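Local coordinates for enoyl-acyl carrier protein reductase (Uncultured bacterium, PDB 6KIA) that probably catalyses the NADH-dependent reduction of enoyl-acyl carrier protein in fatty acid synthesis, and is associated with resistance to triclosan, at residues A[242-247]-A[423-428]; A[404-409]-A[427-432]. One frame throughout, in Å; residues are numbered along the deposited sequence.

Interaction 1 of 2, residues A[242-247]-A[423-428]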
# COMPACT_ATOMS: atom_id res chain seq x y z
N HIS A 242 -7.54 -3.66 2.96
CA HIS A 242 -8.84 -4.33 2.88
C HIS A 242 -9.71 -3.81 4.00
O HIS A 242 -10.36 -4.58 4.73
CB HIS A 242 -8.68 -5.85 2.95
CG HIS A 242 -9.86 -6.61 2.44
ND1 HIS A 242 -9.78 -7.92 2.01
CD2 HIS A 242 -11.16 -6.25 2.29
CE1 HIS A 242 -10.97 -8.33 1.59
NE2 HIS A 242 -11.83 -7.33 1.76
N GLY A 243 -9.64 -2.50 4.22
CA GLY A 243 -10.33 -1.88 5.34
C GLY A 243 -9.61 -2.13 6.65
O GLY A 243 -8.74 -3.01 6.76
N THR A 244 -10.00 -1.39 7.68
CA THR A 244 -9.28 -1.41 8.95
C THR A 244 -10.24 -1.26 10.15
O THR A 244 -11.21 -0.50 10.07
CB THR A 244 -8.25 -0.26 8.97
OG1 THR A 244 -7.35 -0.42 7.87
CG2 THR A 244 -7.48 -0.22 10.30
N GLU A 245 -9.98 -1.98 11.25
CA GLU A 245 -10.79 -1.78 12.46
C GLU A 245 -10.29 -0.58 13.23
O GLU A 245 -9.09 -0.46 13.59
CB GLU A 245 -10.76 -3.01 13.37
CG GLU A 245 -11.33 -4.26 12.74
CD GLU A 245 -11.30 -5.46 13.67
OE1 GLU A 245 -10.20 -5.82 14.12
OE2 GLU A 245 -12.36 -6.04 13.95
N ILE A 246 -11.22 0.33 13.49
CA ILE A 246 -10.90 1.53 14.23
C ILE A 246 -11.95 1.72 15.33
O ILE A 246 -13.03 1.15 15.23
CB ILE A 246 -10.85 2.76 13.31
CG1 ILE A 246 -12.27 3.20 12.87
CG2 ILE A 246 -9.92 2.51 12.11
CD1 ILE A 246 -12.27 4.41 11.91
N LEU A 247 -11.65 2.54 16.34
CA LEU A 247 -12.58 2.78 17.44
C LEU A 247 -13.82 3.57 16.99
O LEU A 247 -13.74 4.74 16.65
CB LEU A 247 -11.89 3.55 18.55
CG LEU A 247 -11.04 2.60 19.39
CD1 LEU A 247 -10.17 3.36 20.39
CD2 LEU A 247 -11.93 1.63 20.14
N TRP A 423 -4.83 -8.87 9.35
CA TRP A 423 -5.11 -7.44 9.51
C TRP A 423 -4.32 -6.86 10.68
O TRP A 423 -4.35 -7.41 11.80
CB TRP A 423 -6.60 -7.19 9.72
CG TRP A 423 -7.47 -6.97 8.51
CD1 TRP A 423 -8.03 -5.79 8.11
CD2 TRP A 423 -7.92 -7.96 7.58
NE1 TRP A 423 -8.81 -5.99 7.01
CE2 TRP A 423 -8.74 -7.31 6.63
CE3 TRP A 423 -7.69 -9.33 7.43
CZ2 TRP A 423 -9.35 -7.98 5.57
CZ3 TRP A 423 -8.31 -10.01 6.37
CH2 TRP A 423 -9.12 -9.33 5.45
N LEU A 424 -3.65 -5.73 10.43
CA LEU A 424 -3.04 -4.92 11.48
C LEU A 424 -3.94 -3.70 11.67
O LEU A 424 -3.85 -2.75 10.90
CB LEU A 424 -1.62 -4.50 11.09
CG LEU A 424 -0.70 -5.65 10.67
CD1 LEU A 424 0.68 -5.11 10.34
CD2 LEU A 424 -0.61 -6.67 11.81
N SER A 425 -4.85 -3.75 12.64
CA SER A 425 -5.75 -2.61 12.85
C SER A 425 -5.24 -1.69 13.97
O SER A 425 -4.15 -1.92 14.49
CB SER A 425 -7.18 -3.11 13.14
OG SER A 425 -7.69 -3.71 11.95
N HIS A 426 -6.01 -0.65 14.34
CA HIS A 426 -5.52 0.32 15.29
C HIS A 426 -5.20 -0.27 16.65
O HIS A 426 -4.37 0.28 17.36
CB HIS A 426 -6.52 1.47 15.49
CG HIS A 426 -6.59 2.40 14.33
ND1 HIS A 426 -7.32 3.58 14.36
CD2 HIS A 426 -6.03 2.34 13.09
CE1 HIS A 426 -7.21 4.19 13.19
NE2 HIS A 426 -6.43 3.46 12.40
N ASP A 427 -5.90 -1.34 17.01
CA ASP A 427 -5.70 -1.93 18.33
C ASP A 427 -4.28 -2.47 18.50
O ASP A 427 -3.53 -2.04 19.40
CB ASP A 427 -6.75 -3.03 18.62
CG ASP A 427 -6.71 -4.20 17.65
OD1 ASP A 427 -6.43 -4.03 16.44
OD2 ASP A 427 -6.95 -5.33 18.12
N VAL A 428 -3.86 -3.33 17.59
CA VAL A 428 -2.54 -3.97 17.75
C VAL A 428 -1.42 -2.97 17.44
O VAL A 428 -0.34 -3.02 18.04
CB VAL A 428 -2.44 -5.22 16.88
CG1 VAL A 428 -2.38 -4.87 15.38
CG2 VAL A 428 -1.23 -6.07 17.32
O HOH W 1 -5.87 -2.73 8.82
O HOH W 2 -7.87 -6.23 12.70
O HOH W 3 -8.94 3.48 16.60
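Trp423 turns its indole edge to the backbone of His242 and Gly243, and NE1 donates to His242 O, 3.1 Å away. The oxygen lies in the indole plane, yet the N-H meets it from well above the carbonyl plane. The benzo side of the same ring carries CZ2 to 3.4 Å from His242 CB, the two rings crossing obliquely with planes at 41°. With CG anti to its backbone N (chi1 -161°), His242 sets its imidazole beside that benzo ring while ND1 bonds to Glu270. Ser425, the N-cap residue, spends its side chain on the strand: OG accepts from Glu245 N at 3.0 Å. The next bond runs in reverse, His426 N donating nearly along the C=O axis of Glu245 O. Over one face of the His426 imidazole sits Ile246 CG2, 3.5 Å from the ring centroid, a CH-pi contact, while a water in the ring plane joins ND1 to Leu247 N. A second water links Ser425 OG with Glu245 OE1, whose salt bridge is to Arg8. The arrangement thus ties strand 244-248, paired with 251-255 in a two-stranded antiparallel sheet, to the turn where strand 421-423 of the main sheet passes into helix 426-436, with helix 309-315 against His426.

Interaction 2 of 2, residues A[404-409]-A[427-432]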
# COMPACT_ATOMS: atom_id res chain seq x y z
N GLU A 404 5.82 3.47 11.98
CA GLU A 404 6.64 3.07 13.12
C GLU A 404 6.11 1.80 13.80
O GLU A 404 6.89 0.94 14.20
CB GLU A 404 6.71 4.22 14.13
CG GLU A 404 7.51 3.93 15.38
CD GLU A 404 7.67 5.16 16.27
OE1 GLU A 404 7.13 6.24 15.92
OE2 GLU A 404 8.36 5.06 17.30
N GLY A 405 4.78 1.68 13.92
CA GLY A 405 4.18 0.54 14.60
C GLY A 405 4.06 -0.71 13.73
O GLY A 405 4.25 -1.85 14.21
N THR A 406 3.73 -0.52 12.46
CA THR A 406 3.54 -1.67 11.57
C THR A 406 4.88 -2.33 11.26
O THR A 406 4.92 -3.53 10.98
CB THR A 406 2.82 -1.30 10.24
OG1 THR A 406 3.58 -0.34 9.50
CG2 THR A 406 1.41 -0.77 10.54
N GLY A 407 5.97 -1.55 11.31
CA GLY A 407 7.31 -2.08 11.07
C GLY A 407 7.65 -3.34 11.86
O GLY A 407 7.84 -4.40 11.30
N PRO A 408 7.73 -3.20 13.18
CA PRO A 408 8.05 -4.34 14.04
C PRO A 408 6.96 -5.39 14.03
O PRO A 408 7.26 -6.57 14.13
CB PRO A 408 8.23 -3.71 15.43
CG PRO A 408 7.62 -2.37 15.32
CD PRO A 408 7.77 -1.93 13.92
N LEU A 409 5.70 -4.98 13.90
CA LEU A 409 4.64 -5.97 13.78
C LEU A 409 4.89 -6.91 12.60
O LEU A 409 4.85 -8.13 12.77
CB LEU A 409 3.27 -5.30 13.63
CG LEU A 409 2.70 -4.70 14.93
CD1 LEU A 409 1.41 -3.92 14.66
CD2 LEU A 409 2.47 -5.78 15.99
N ASP A 427 -5.90 -1.34 17.01
CA ASP A 427 -5.70 -1.93 18.33
C ASP A 427 -4.28 -2.47 18.50
O ASP A 427 -3.53 -2.04 19.40
CB ASP A 427 -6.75 -3.03 18.62
CG ASP A 427 -6.71 -4.20 17.65
OD1 ASP A 427 -6.43 -4.03 16.44
OD2 ASP A 427 -6.95 -5.33 18.12
N VAL A 428 -3.86 -3.33 17.59
CA VAL A 428 -2.54 -3.97 17.75
C VAL A 428 -1.42 -2.97 17.44
O VAL A 428 -0.34 -3.02 18.04
CB VAL A 428 -2.44 -5.22 16.88
CG1 VAL A 428 -2.38 -4.87 15.38
CG2 VAL A 428 -1.23 -6.07 17.32
N ILE A 429 -1.67 -2.00 16.58
CA ILE A 429 -0.67 -0.99 16.31
C ILE A 429 -0.48 -0.07 17.53
O ILE A 429 0.64 0.30 17.89
CB ILE A 429 -1.05 -0.18 15.05
CG1 ILE A 429 -0.81 -1.03 13.81
CG2 ILE A 429 -0.30 1.15 14.97
CD1 ILE A 429 -1.61 -0.55 12.63
N ALA A 430 -1.58 0.27 18.21
CA ALA A 430 -1.48 1.08 19.42
C ALA A 430 -0.75 0.30 20.52
O ALA A 430 0.10 0.87 21.22
CB ALA A 430 -2.88 1.52 19.87
N LYS A 431 -1.07 -0.98 20.66
CA LYS A 431 -0.35 -1.83 21.64
C LYS A 431 1.16 -1.82 21.37
O LYS A 431 1.97 -1.60 22.30
CB LYS A 431 -0.85 -3.28 21.59
CG LYS A 431 -2.25 -3.51 22.12
CD LYS A 431 -2.59 -4.99 22.11
CE LYS A 431 -3.91 -5.25 22.80
NZ LYS A 431 -4.32 -6.67 22.62
N GLN A 432 1.53 -2.07 20.12
CA GLN A 432 2.94 -2.05 19.70
C GLN A 432 3.59 -0.67 20.00
O GLN A 432 4.70 -0.59 20.54
CB GLN A 432 3.07 -2.39 18.20
CG GLN A 432 4.46 -2.20 17.74
CD GLN A 432 5.38 -3.33 18.21
OE1 GLN A 432 5.05 -4.51 18.10
NE2 GLN A 432 6.45 -2.96 18.87
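Helix segments 404-409 and 427-432 cross at 91°, their axes 8.6 Å apart, and the crossing illustrates how buried helices can meet through dispersion contacts. Leu409 and Gln432 carry most of it, with Ile429 and Val428 beside them. Val428 opens the contact by offering CG2, anti to its own backbone N, to Leu409 CD2 at 3.9 Å; the two side chains slide past each other in opposite directions. One residue on, Ile429 does double duty. Its CG1 lies 3.7 Å from Leu409 CD1, the leucine crossing it at about a right angle, while its CD1 runs alongside Thr406 CG2 at the same 3.7 Å. Thr406 can present that methyl because its hydroxyl is turned back to Val402 O within its own helix. Ile429 is also where the backbones come nearest, its CA being 5.4 Å from that of Gly405, whose lack of a side chain suits the close approach. Gln432 completes the contact a turn later. Its chain leaves with CG anti to the backbone N and bends at chi2 (76°), bringing CG to 3.6 Å from Gly405 O and setting the amide against CB and CG of Pro408, which it crosses obliquely. OE1 reaches Leu409 CD2 tip to tip and is buried with no polar partner. Pro408 marks a kink in helix 394-413, which packs here across helix 426-436; on the far side of that helix Ala430 touches helix 309-315, and Ile429 also reaches Pro289 in a loop.

Interactions 1 and 2 have centres 10 Å apart and share Asp427 and Val428 at the start of helix 426-436. Along the chain, 242-247 comes first, then 404-409, and both meet the closing segment near the C-terminus. The two contacts also touch directly: Leu424 O lies 3.6 Å from Ile429 CD1. Strand 421-423 pairs in parallel with strand 283-287 in the mixed main sheet and runs into helix 426-436. Interaction 1 brings to this junction a part of the chain far away in sequence, whereas interaction 2 packs the helix on 394-413, the helix before it, with strand 421-423 between them. Both are buried, with the side chains of Thr244 and Thr406 about 7 and 9 Å from bound NADH.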